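Local atomic coordinates of aminoacyl-tRNA synthetase-interacting multifunctional protein p43 (Plasmodium vivax, PDB entry 6IPA), a protein that probably binds tRNA through its EMAP II-like, OB-fold domain and is thought to associate with aminoacyl-tRNA synthetases in the malaria parasite. Residues A[40-44]-A[181-185]; A[45-49]-A[101-105]; A[52-56]-A[92-96]; A[57-62]-A[109-113]. One frame throughout, in Å; residues are numbered along the deposited sequence.

Contact 1 of 4, residues A[40-44]-A[181-185]; sequences LDDIT and HYKDA
Ile43 lies against one face of the Tyr182 ring, while Asp41 arrives at the ring's edge beside the phenol oxygen. With CG anti to the backbone N (chi1 172°), Tyr182 swings its ring toward both. The isoleucine and tyrosine side chains run past each other in opposite senses, and Ile43 CG2 stands over the ring in a CH-pi contact, 3.7 Å from its centroid and 15° off the normal. On the opposite face, Lys183 CG sits 3.8 Å above the plane of the Tyr182 ring, so the aromatic group is held between two aliphatic chains. Lys183 NZ forms a salt bridge with Asp41 OD2 at 2.7 Å, on the syn side but tilted 29° out of the carboxylate plane. OD1 of Asp41 lies in the ring plane and accepts from the Tyr182 hydroxyl; that bond is modelled so short that its exact length is doubtful. A water takes the N-H of Ile43 and donates to Tyr182 OH. Tyr182 and Lys183 belong to the type II' turn linking strands 179-182 and 185-189. At this surface, Asp41 and Tyr182 touch Ile169 of helix 165-169, Ile43 and Tyr182 meet Cys144 of strand 143-144, and Tyr182 also rests on Trp187.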
loop_
_atom_site.group_PDB
_atom_site.type_symbol
_atom_site.label_atom_id
_atom_site.label_comp_id
_atom_site.label_asym_id
_atom_site.label_seq_id
_atom_site.Cartn_x
_atom_site.Cartn_y
_atom_site.Cartn_z
ATOM N N LEU A 40 -10.716 -3.334 -16.217
ATOM C CA LEU A 40 -9.710 -2.324 -15.757
ATOM C C LEU A 40 -10.115 -1.629 -14.428
ATOM O O LEU A 40 -9.320 -1.679 -13.472
ATOM C CB LEU A 40 -9.398 -1.275 -16.808
ATOM C CG LEU A 40 -8.348 -1.579 -17.868
ATOM C CD1 LEU A 40 -8.188 -0.362 -18.762
ATOM C CD2 LEU A 40 -7.013 -1.961 -17.266
ATOM N N ASP A 41 -11.296 -0.980 -14.355
ATOM C CA ASP A 41 -11.812 -0.483 -13.023
ATOM C C ASP A 41 -12.438 -1.663 -12.269
ATOM O O ASP A 41 -13.650 -1.829 -12.214
ATOM C CB ASP A 41 -12.804 0.708 -13.135
ATOM C CG ASP A 41 -13.391 1.157 -11.753
ATOM O OD1 ASP A 41 -12.839 0.755 -10.699
ATOM O OD2 ASP A 41 -14.421 1.913 -11.711
ATOM N N ASP A 42 -11.593 -2.497 -11.700
ATOM C CA ASP A 42 -12.085 -3.691 -11.056
ATOM C C ASP A 42 -11.107 -3.922 -9.920
ATOM O O ASP A 42 -9.935 -4.244 -10.138
ATOM C CB ASP A 42 -12.118 -4.842 -12.062
ATOM C CG ASP A 42 -12.394 -6.189 -11.430
ATOM O OD1 ASP A 42 -12.846 -6.260 -10.251
ATOM O OD2 ASP A 42 -12.146 -7.195 -12.137
ATOM N N ILE A 43 -11.590 -3.750 -8.704
ATOM C CA ILE A 43 -10.693 -3.764 -7.586
ATOM C C ILE A 43 -10.277 -5.175 -7.186
ATOM O O ILE A 43 -9.287 -5.353 -6.481
ATOM C CB ILE A 43 -11.261 -2.959 -6.418
ATOM C CG1 ILE A 43 -10.226 -2.868 -5.303
ATOM C CG2 ILE A 43 -12.559 -3.573 -5.906
ATOM C CD1 ILE A 43 -10.552 -1.859 -4.254
ATOM N N THR A 44 -10.982 -6.188 -7.676
ATOM C CA THR A 44 -10.609 -7.578 -7.383
ATOM C C THR A 44 -9.223 -7.887 -7.964
ATOM O O THR A 44 -8.563 -8.840 -7.569
ATOM C CB THR A 44 -11.669 -8.541 -7.935
ATOM O OG1 THR A 44 -11.724 -8.423 -9.358
ATOM C CG2 THR A 44 -13.049 -8.217 -7.344
ATOM N N HIS A 181 -11.801 3.564 1.554
ATOM C CA HIS A 181 -12.876 3.059 0.647
ATOM C C HIS A 181 -12.452 2.819 -0.801
ATOM O O HIS A 181 -11.769 3.659 -1.398
ATOM C CB HIS A 181 -14.023 4.073 0.534
ATOM C CG HIS A 181 -14.772 4.286 1.804
ATOM N ND1 HIS A 181 -14.168 4.725 2.974
ATOM C CD2 HIS A 181 -16.086 4.124 2.092
ATOM C CE1 HIS A 181 -15.086 4.822 3.925
ATOM N NE2 HIS A 181 -16.261 4.474 3.412
ATOM N N TYR A 182 -12.922 1.702 -1.381
ATOM C CA TYR A 182 -13.082 1.638 -2.844
ATOM C C TYR A 182 -14.506 2.137 -3.114
ATOM O O TYR A 182 -15.465 1.533 -2.681
ATOM C CB TYR A 182 -12.828 0.218 -3.402
ATOM C CG TYR A 182 -13.177 0.090 -4.875
ATOM C CD1 TYR A 182 -12.338 0.585 -5.839
ATOM C CD2 TYR A 182 -14.368 -0.503 -5.283
ATOM C CE1 TYR A 182 -12.664 0.512 -7.169
ATOM C CE2 TYR A 182 -14.707 -0.581 -6.614
ATOM C CZ TYR A 182 -13.852 -0.069 -7.563
ATOM O OH TYR A 182 -14.153 -0.139 -8.924
ATOM N N LYS A 183 -14.643 3.246 -3.764
ATOM C CA LYS A 183 -15.956 3.773 -4.010
ATOM C C LYS A 183 -16.697 3.965 -2.717
ATOM O O LYS A 183 -16.310 4.769 -1.935
ATOM C CB LYS A 183 -16.707 2.968 -5.033
ATOM C CG LYS A 183 -16.045 3.038 -6.369
ATOM C CD LYS A 183 -16.757 2.280 -7.433
ATOM C CE LYS A 183 -16.122 2.589 -8.736
ATOM N NZ LYS A 183 -15.920 1.356 -9.492
ATOM N N ASP A 184 -17.831 3.328 -2.542
ATOM C CA ASP A 184 -18.556 3.412 -1.299
ATOM C C ASP A 184 -18.354 2.227 -0.390
ATOM O O ASP A 184 -18.993 2.125 0.600
ATOM C CB ASP A 184 -20.015 3.498 -1.601
ATOM C CG ASP A 184 -20.425 4.835 -2.023
ATOM O OD1 ASP A 184 -19.765 5.783 -1.711
ATOM O OD2 ASP A 184 -21.441 4.978 -2.657
ATOM N N ALA A 185 -17.461 1.341 -0.750
ATOM C CA ALA A 185 -17.238 0.099 -0.051
ATOM C C ALA A 185 -15.926 0.143 0.706
ATOM O O ALA A 185 -14.881 0.262 0.104
ATOM C CB ALA A 185 -17.205 -1.055 -1.059
HETATM O O HOH W 1 -14.568 -2.608 -9.060
#

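Contact 2 of 4, residues A[45-49]-A[101-105]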
loop_
_atom_site.group_PDB
_atom_site.type_symbol
_atom_site.label_atom_id
_atom_site.label_comp_id
_atom_site.label_asym_id
_atom_site.label_seq_id
_atom_site.Cartn_x
_atom_site.Cartn_y
_atom_site.Cartn_z
ATOM N N ARG A 45 -8.782 -7.033 -8.883
ATOM C CA ARG A 45 -7.565 -7.266 -9.645
ATOM C C ARG A 45 -6.311 -6.821 -8.925
ATOM O O ARG A 45 -5.228 -7.268 -9.265
ATOM C CB ARG A 45 -7.644 -6.575 -11.004
ATOM C CG ARG A 45 -8.575 -7.281 -11.961
ATOM C CD ARG A 45 -8.698 -6.612 -13.324
ATOM N NE ARG A 45 -7.512 -6.885 -14.090
ATOM C CZ ARG A 45 -7.256 -6.388 -15.294
ATOM N NH1 ARG A 45 -8.138 -5.581 -15.933
ATOM N NH2 ARG A 45 -6.103 -6.704 -15.866
ATOM N N LEU A 46 -6.476 -5.947 -7.931
ATOM C CA LEU A 46 -5.415 -5.571 -7.021
ATOM C C LEU A 46 -5.274 -6.582 -5.919
ATOM O O LEU A 46 -6.239 -6.936 -5.290
ATOM C CB LEU A 46 -5.690 -4.190 -6.363
ATOM C CG LEU A 46 -6.014 -3.037 -7.295
ATOM C CD1 LEU A 46 -6.101 -1.749 -6.517
ATOM C CD2 LEU A 46 -4.991 -2.943 -8.397
ATOM N N ASN A 47 -4.023 -6.945 -5.635
ATOM C CA ASN A 47 -3.640 -7.732 -4.422
ATOM C C ASN A 47 -3.023 -6.872 -3.412
ATOM O O ASN A 47 -1.835 -6.720 -3.452
ATOM C CB ASN A 47 -2.567 -8.741 -4.770
ATOM C CG ASN A 47 -2.329 -9.716 -3.686
ATOM O OD1 ASN A 47 -3.210 -10.012 -2.880
ATOM N ND2 ASN A 47 -1.146 -10.279 -3.680
ATOM N N ILE A 48 -3.823 -6.306 -2.510
ATOM C CA ILE A 48 -3.387 -5.429 -1.441
ATOM C C ILE A 48 -3.224 -6.219 -0.139
ATOM O O ILE A 48 -4.185 -6.755 0.392
ATOM C CB ILE A 48 -4.425 -4.305 -1.229
ATOM C CG1 ILE A 48 -4.407 -3.334 -2.419
ATOM C CG2 ILE A 48 -4.111 -3.518 0.037
ATOM C CD1 ILE A 48 -5.620 -2.424 -2.495
ATOM N N ILE A 49 -2.020 -6.286 0.397
ATOM C CA ILE A 49 -1.757 -7.149 1.544
ATOM C C ILE A 49 -1.012 -6.407 2.670
ATOM O O ILE A 49 -0.312 -5.432 2.422
ATOM C CB ILE A 49 -0.987 -8.383 1.101
ATOM C CG1 ILE A 49 0.293 -7.985 0.430
ATOM C CG2 ILE A 49 -1.814 -9.209 0.101
ATOM C CD1 ILE A 49 1.161 -9.168 0.070
ATOM N N LEU A 101 0.435 -2.916 -1.947
ATOM C CA LEU A 101 0.018 -3.382 -3.289
ATOM C C LEU A 101 1.085 -4.333 -3.832
ATOM O O LEU A 101 2.034 -3.933 -4.515
ATOM C CB LEU A 101 -0.219 -2.211 -4.271
ATOM C CG LEU A 101 -0.597 -2.600 -5.708
ATOM C CD1 LEU A 101 -1.842 -3.455 -5.714
ATOM C CD2 LEU A 101 -0.862 -1.399 -6.627
ATOM N N ALA A 102 0.896 -5.618 -3.559
ATOM C CA ALA A 102 1.903 -6.654 -3.847
ATOM C C ALA A 102 2.154 -7.048 -5.290
ATOM O O ALA A 102 3.223 -7.553 -5.616
ATOM C CB ALA A 102 1.543 -7.894 -3.049
ATOM N N ASN A 103 1.193 -6.819 -6.183
ATOM C CA ASN A 103 1.259 -7.406 -7.533
ATOM C C ASN A 103 1.717 -6.521 -8.662
ATOM O O ASN A 103 1.659 -6.914 -9.846
ATOM C CB ASN A 103 -0.037 -8.111 -7.902
ATOM C CG ASN A 103 -1.241 -7.182 -8.052
ATOM O OD1 ASN A 103 -1.336 -6.109 -7.440
ATOM N ND2 ASN A 103 -2.184 -7.613 -8.866
ATOM N N LEU A 104 2.210 -5.340 -8.311
ATOM C CA LEU A 104 3.026 -4.580 -9.217
ATOM C C LEU A 104 4.257 -5.430 -9.449
ATOM O O LEU A 104 4.613 -6.226 -8.570
ATOM C CB LEU A 104 3.439 -3.305 -8.544
ATOM C CG LEU A 104 2.332 -2.327 -8.195
ATOM C CD1 LEU A 104 2.864 -1.280 -7.223
ATOM C CD2 LEU A 104 1.868 -1.617 -9.453
ATOM N N LYS A 105 4.926 -5.243 -10.588
ATOM C CA LYS A 105 6.179 -5.954 -10.888
ATOM C C LYS A 105 7.378 -5.253 -10.283
ATOM O O LYS A 105 7.387 -4.015 -10.162
ATOM C CB LYS A 105 6.436 -6.068 -12.413
ATOM C CG LYS A 105 5.457 -6.949 -13.187
ATOM C CD LYS A 105 6.100 -7.810 -14.281
ATOM C CE LYS A 105 5.200 -7.944 -15.501
ATOM N NZ LYS A 105 5.243 -6.710 -16.340
#
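Ile48 and Leu101 face each other as an antiparallel, non-hydrogen-bonded pair, their CA atoms 4.4 Å apart, where the beginning of strand 48-58 meets the end of strand 97-101. One residue further on, Ala102 N donates to Asn47 O at 2.9 Å, and beyond that the chain of 101-105 leaves the sheet.

The side chain of Asn103 then takes over as partner for the opposing backbone. Its chi1 of 66° puts the amide between its own N and carbonyl carbon, facing the other segment, where ND2 donates to Arg45 O at 3.1 Å, in the carbonyl plane. The other end of the same amide, Asn103 OD1, accepts from Asn47 N in a nearly straight but weak bond of 3.3 Å. ND2 has a second acceptor in Asp154 O, so the flat group is fixed in rotation by three bonds. Asp154 also forms a salt bridge with Arg45, whose guanidinium leads away from this contact.

The apolar side chains divide into two clusters. Leu101 CD1 touches both Leu46 CB, at 4.0 Å, and Ile48 CG1, at 4.2 Å, its two neighbours lying on the same side of it, and Phe166 of helix 165-169 packs on both leucines. Ala102 CB instead meets the end of the Ile49 side chain, 3.4 Å from its CD1. Pairing of the first strand with the fourth, on the edge away from the second, is characteristic of the OB-fold barrel, which this tRNA-binding family shares.

Contact 3 of 4, residues A[52-56]-A[92-96]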
loop_
_atom_site.group_PDB
_atom_site.type_symbol
_atom_site.label_atom_id
_atom_site.label_comp_id
_atom_site.label_asym_id
_atom_site.label_seq_id
_atom_site.Cartn_x
_atom_site.Cartn_y
_atom_site.Cartn_z
ATOM N N TYR A 52 4.656 -6.019 7.586
ATOM C CA TYR A 52 5.352 -5.417 8.740
ATOM C C TYR A 52 6.630 -4.822 8.227
ATOM O O TYR A 52 7.451 -5.543 7.646
ATOM C CB TYR A 52 5.745 -6.504 9.717
ATOM C CG TYR A 52 6.345 -6.016 11.005
ATOM C CD1 TYR A 52 5.678 -5.090 11.794
ATOM C CD2 TYR A 52 7.567 -6.512 11.467
ATOM C CE1 TYR A 52 6.218 -4.647 12.992
ATOM C CE2 TYR A 52 8.095 -6.104 12.672
ATOM C CZ TYR A 52 7.416 -5.162 13.429
ATOM O OH TYR A 52 7.922 -4.682 14.608
ATOM N N VAL A 53 6.798 -3.511 8.438
ATOM C CA VAL A 53 8.028 -2.824 8.041
ATOM C C VAL A 53 9.187 -3.221 8.984
ATOM O O VAL A 53 9.260 -2.758 10.124
ATOM C CB VAL A 53 7.830 -1.292 8.084
ATOM C CG1 VAL A 53 9.107 -0.598 7.702
ATOM C CG2 VAL A 53 6.670 -0.856 7.164
ATOM N N GLU A 54 10.076 -4.091 8.527
ATOM C CA GLU A 54 11.244 -4.466 9.323
ATOM C C GLU A 54 12.316 -3.381 9.478
ATOM O O GLU A 54 12.852 -3.224 10.561
ATOM C CB GLU A 54 11.874 -5.688 8.705
ATOM C CG GLU A 54 11.018 -6.912 8.935
ATOM C CD GLU A 54 11.700 -8.159 8.481
ATOM O OE1 GLU A 54 12.734 -8.032 7.790
ATOM O OE2 GLU A 54 11.173 -9.251 8.792
ATOM N N GLU A 55 12.630 -2.666 8.396
ATOM C CA GLU A 55 13.758 -1.709 8.330
ATOM C C GLU A 55 13.450 -0.501 7.455
ATOM O O GLU A 55 12.882 -0.652 6.370
ATOM C CB GLU A 55 15.019 -2.337 7.745
ATOM C CG GLU A 55 15.898 -3.094 8.717
ATOM C CD GLU A 55 17.190 -3.606 8.076
ATOM O OE1 GLU A 55 18.034 -2.787 7.592
ATOM O OE2 GLU A 55 17.353 -4.845 8.038
ATOM N N VAL A 56 13.854 0.685 7.929
ATOM C CA VAL A 56 13.902 1.893 7.130
ATOM C C VAL A 56 15.352 2.279 6.918
ATOM O O VAL A 56 16.115 2.374 7.867
ATOM C CB VAL A 56 13.217 3.057 7.839
ATOM C CG1 VAL A 56 13.047 4.235 6.892
ATOM C CG2 VAL A 56 11.885 2.602 8.361
ATOM N N ASP A 92 8.629 6.852 12.062
ATOM C CA ASP A 92 7.219 6.972 11.670
ATOM C C ASP A 92 6.704 5.785 10.852
ATOM O O ASP A 92 5.499 5.540 10.771
ATOM C CB ASP A 92 7.032 8.215 10.825
ATOM C CG ASP A 92 7.193 9.443 11.612
ATOM O OD1 ASP A 92 6.630 9.457 12.725
ATOM O OD2 ASP A 92 7.893 10.366 11.142
ATOM N N LEU A 93 7.653 5.088 10.242
ATOM C CA LEU A 93 7.426 3.985 9.384
ATOM C C LEU A 93 7.893 2.662 10.020
ATOM O O LEU A 93 7.287 1.590 9.764
ATOM C CB LEU A 93 8.226 4.217 8.096
ATOM C CG LEU A 93 8.016 5.480 7.260
ATOM C CD1 LEU A 93 8.932 5.508 6.041
ATOM C CD2 LEU A 93 6.580 5.535 6.787
ATOM N N LEU A 94 8.972 2.730 10.816
ATOM C CA LEU A 94 9.621 1.530 11.296
ATOM C C LEU A 94 8.644 0.695 12.109
ATOM O O LEU A 94 7.835 1.209 12.863
ATOM C CB LEU A 94 10.888 1.863 12.133
ATOM C CG LEU A 94 11.790 0.670 12.480
ATOM C CD1 LEU A 94 12.457 0.091 11.250
ATOM C CD2 LEU A 94 12.857 1.020 13.489
ATOM N N HIS A 95 8.685 -0.612 11.936
ATOM C CA HIS A 95 7.875 -1.479 12.788
ATOM C C HIS A 95 6.365 -1.195 12.750
ATOM O O HIS A 95 5.628 -1.578 13.637
ATOM C CB HIS A 95 8.439 -1.485 14.212
ATOM C CG HIS A 95 9.753 -2.194 14.304
ATOM N ND1 HIS A 95 10.625 -2.046 15.370
ATOM C CD2 HIS A 95 10.360 -3.048 13.436
ATOM C CE1 HIS A 95 11.698 -2.780 15.155
ATOM N NE2 HIS A 95 11.563 -3.408 13.996
ATOM N N LYS A 96 5.910 -0.558 11.677
ATOM C CA LYS A 96 4.474 -0.455 11.386
ATOM C C LYS A 96 4.011 -1.631 10.520
ATOM O O LYS A 96 4.802 -2.268 9.793
ATOM C CB LYS A 96 4.143 0.848 10.656
ATOM C CG LYS A 96 4.454 2.108 11.431
ATOM C CD LYS A 96 3.644 2.234 12.699
ATOM C CE LYS A 96 4.172 3.413 13.513
ATOM N NZ LYS A 96 4.180 4.700 12.728
#
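Val53 and His95 mark where the first strand of the OB fold, 48-58, receives the type II turn Leu93-Lys96 that leads into strand 97-101. The tight part is the backbone and the valines. Val53 N donates to Lys96 O at 2.7 Å in an almost straight bond of 172°, and His95 N returns a more bent one to Val53 O at 2.9 Å. At the first residue of the turn, Leu93 O lies 3.4 Å from Val53 CB. Val56 also points at the turn: its CG2 lies 4.0 Å from Leu93 CB and 3.9 Å from Leu94 CD1. A classic beta bulge at Glu54 and Glu55, opposite Lys69, interrupts the regular alternation between the two valines, and both glutamates turn away from the turn.

The outer side is looser. His95, at a left-handed backbone position, is exposed, and its ring backs onto its neighbour Leu94, with CG of that leucine over the ring centre. A chi1 of -174° carries the Tyr52 ring to His95, almost parallel to its ring, with planes 3° apart, but the two are slid so far that they barely overlap and the centroids are 5.3 Å apart. Tyr97 meets the same tyrosine ring. The phenol oxygen comes close to the histidine, Tyr52 OH lying 3.1 Å from His95 CG, while Tyr52 CE1 approaches the backbone at His95 O, 3.2 Å away.

Contact 4 of 4, residues A[57-62]-A[109-113]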
loop_
_atom_site.group_PDB
_atom_site.type_symbol
_atom_site.label_atom_id
_atom_site.label_comp_id
_atom_site.label_asym_id
_atom_site.label_seq_id
_atom_site.Cartn_x
_atom_site.Cartn_y
_atom_site.Cartn_z
ATOM N N GLU A 57 15.716 2.523 5.669
ATOM C CA GLU A 57 17.049 2.955 5.279
ATOM C C GLU A 57 16.831 4.079 4.269
ATOM O O GLU A 57 15.747 4.151 3.693
ATOM C CB GLU A 57 17.832 1.764 4.705
ATOM C CG GLU A 57 18.910 2.122 3.699
ATOM C CD GLU A 57 20.080 1.156 3.684
ATOM O OE1 GLU A 57 19.957 0.055 4.290
ATOM O OE2 GLU A 57 21.135 1.536 3.083
ATOM N N ILE A 58 17.797 4.997 4.119
ATOM C CA ILE A 58 17.717 6.089 3.119
ATOM C C ILE A 58 18.409 5.583 1.876
ATOM O O ILE A 58 19.215 4.662 1.944
ATOM C CB ILE A 58 18.300 7.442 3.637
ATOM C CG1 ILE A 58 17.300 8.107 4.577
ATOM C CG2 ILE A 58 18.588 8.452 2.516
ATOM C CD1 ILE A 58 17.913 9.103 5.540
ATOM N N HIS A 59 18.047 6.152 0.731
ATOM C CA HIS A 59 18.503 5.672 -0.569
ATOM C C HIS A 59 19.755 6.491 -0.906
ATOM O O HIS A 59 19.688 7.726 -0.875
ATOM C CB HIS A 59 17.355 5.869 -1.589
ATOM C CG HIS A 59 17.520 5.126 -2.887
ATOM N ND1 HIS A 59 18.698 5.109 -3.600
ATOM C CD2 HIS A 59 16.625 4.425 -3.632
ATOM C CE1 HIS A 59 18.533 4.406 -4.707
ATOM N NE2 HIS A 59 17.284 3.978 -4.753
ATOM N N PRO A 60 20.905 5.819 -1.189
ATOM C CA PRO A 60 22.115 6.580 -1.483
ATOM C C PRO A 60 21.924 7.591 -2.596
ATOM O O PRO A 60 22.202 8.769 -2.383
ATOM C CB PRO A 60 23.132 5.504 -1.897
ATOM C CG PRO A 60 22.689 4.287 -1.167
ATOM C CD PRO A 60 21.188 4.372 -1.090
ATOM N N ASP A 61 21.443 7.132 -3.752
ATOM C CA ASP A 61 21.296 7.967 -4.946
ATOM C C ASP A 61 19.919 8.587 -5.158
ATOM O O ASP A 61 19.730 9.384 -6.064
ATOM C CB ASP A 61 21.650 7.138 -6.173
ATOM C CG ASP A 61 22.979 6.421 -6.022
ATOM O OD1 ASP A 61 23.895 6.985 -5.379
ATOM O OD2 ASP A 61 23.109 5.292 -6.531
ATOM N N ALA A 62 18.944 8.220 -4.349
ATOM C CA ALA A 62 17.665 8.877 -4.426
ATOM C C ALA A 62 17.528 9.725 -3.184
ATOM O O ALA A 62 17.482 9.221 -2.061
ATOM C CB ALA A 62 16.532 7.877 -4.547
ATOM N N LEU A 109 15.039 1.018 -9.225
ATOM C CA LEU A 109 15.244 2.454 -9.198
ATOM C C LEU A 109 16.546 2.831 -8.588
ATOM O O LEU A 109 16.851 2.410 -7.501
ATOM C CB LEU A 109 14.235 3.074 -8.304
ATOM C CG LEU A 109 12.826 2.950 -8.763
ATOM C CD1 LEU A 109 11.835 3.469 -7.748
ATOM C CD2 LEU A 109 12.695 3.629 -10.106
ATOM N N ARG A 110 17.369 3.519 -9.355
ATOM C CA ARG A 110 18.654 4.046 -8.926
ATOM C C ARG A 110 19.518 3.080 -8.195
ATOM O O ARG A 110 19.986 3.358 -7.157
ATOM C CB ARG A 110 18.512 5.372 -8.204
ATOM C CG ARG A 110 18.181 6.526 -9.128
ATOM C CD ARG A 110 18.288 7.817 -8.341
ATOM N NE ARG A 110 18.036 9.113 -8.987
ATOM C CZ ARG A 110 16.899 9.800 -8.903
ATOM N NH1 ARG A 110 15.844 9.310 -8.302
ATOM N NH2 ARG A 110 16.803 10.968 -9.468
ATOM N N GLY A 111 19.637 1.898 -8.712
ATOM C CA GLY A 111 20.448 0.874 -8.152
ATOM C C GLY A 111 19.660 0.069 -7.185
ATOM O O GLY A 111 19.949 -1.068 -6.966
ATOM N N ARG A 112 18.534 0.596 -6.749
ATOM C CA ARG A 112 17.721 -0.123 -5.773
ATOM C C ARG A 112 16.428 -0.804 -6.221
ATOM O O ARG A 112 15.559 -0.181 -6.765
ATOM C CB ARG A 112 17.400 0.775 -4.607
ATOM C CG ARG A 112 18.615 1.187 -3.837
ATOM C CD ARG A 112 19.402 0.022 -3.285
ATOM N NE ARG A 112 20.599 0.517 -2.645
ATOM C CZ ARG A 112 20.757 0.664 -1.343
ATOM N NH1 ARG A 112 19.797 0.324 -0.508
ATOM N NH2 ARG A 112 21.886 1.134 -0.874
ATOM N N LYS A 113 16.314 -2.094 -5.916
ATOM C CA LYS A 113 15.116 -2.868 -6.279
ATOM C C LYS A 113 13.949 -2.441 -5.417
ATOM O O LYS A 113 14.136 -2.105 -4.249
ATOM C CB LYS A 113 15.342 -4.382 -6.108
ATOM C CG LYS A 113 16.467 -4.996 -6.953
ATOM C CD LYS A 113 16.202 -4.910 -8.454
ATOM C CE LYS A 113 17.253 -5.650 -9.269
ATOM N NZ LYS A 113 18.457 -4.807 -9.494
#
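Leu109 O is gripped from opposite faces of its carbonyl plane, by Arg112 N within its own turn and by His59 NE2 across the contact. Leu109-Arg112 is the type I' turn of a tight beta hairpin joining strands 107-109 and 112-114; Gly111 takes backbone angles there that suit glycine. The histidine bond is 3.2 Å from His59 NE2 to Leu109 O, lies in the ring plane, and runs at 155° at the hydrogen. His59 reaches the hairpin because its CG is anti to the backbone N (chi1 -165°). Its ring is sandwiched: Arg112 CG makes a CH-pi contact on one face, 3.5 Å from the His59 centroid, and Ala62 CB lies 3.4 Å above the ring plane on the other. Asp61 N makes a weak bond to His59 ND1, which may add a little to the hold on the ring.

Bent at chi2, Arg112 carries its guanidinium back over the loop, where Pro60 CD lies against one face, 3.3 Å from Arg112 NH2. Glu57 OE2 stands at the guanidinium edge, too far for a salt bridge, though the charges should attract. Arg110, extended from CG to NE, brings its CD to 3.1 Å from Asp61 O.

Contacts 2, 3 and 4 follow one another along strand 48-58 and its two flanks, with their segments adjoining in sequence but no other touch between them. Their centres step along the OB fold, about 19 Å from contact 2 to contact 3 and about 17 Å from contact 3 to contact 4. Contact 1 lies at the other end of the domain, about 32 Å from contact 4 between centres, and ties the loop ahead of strand 48-58 to the turn after strand 179-182. It touches contact 2 where Leu40 N comes near Arg45 NH1. Contact 2 is the buried one, whereas contact 1 lies at the surface. No ligand or RNA marks a binding site among them.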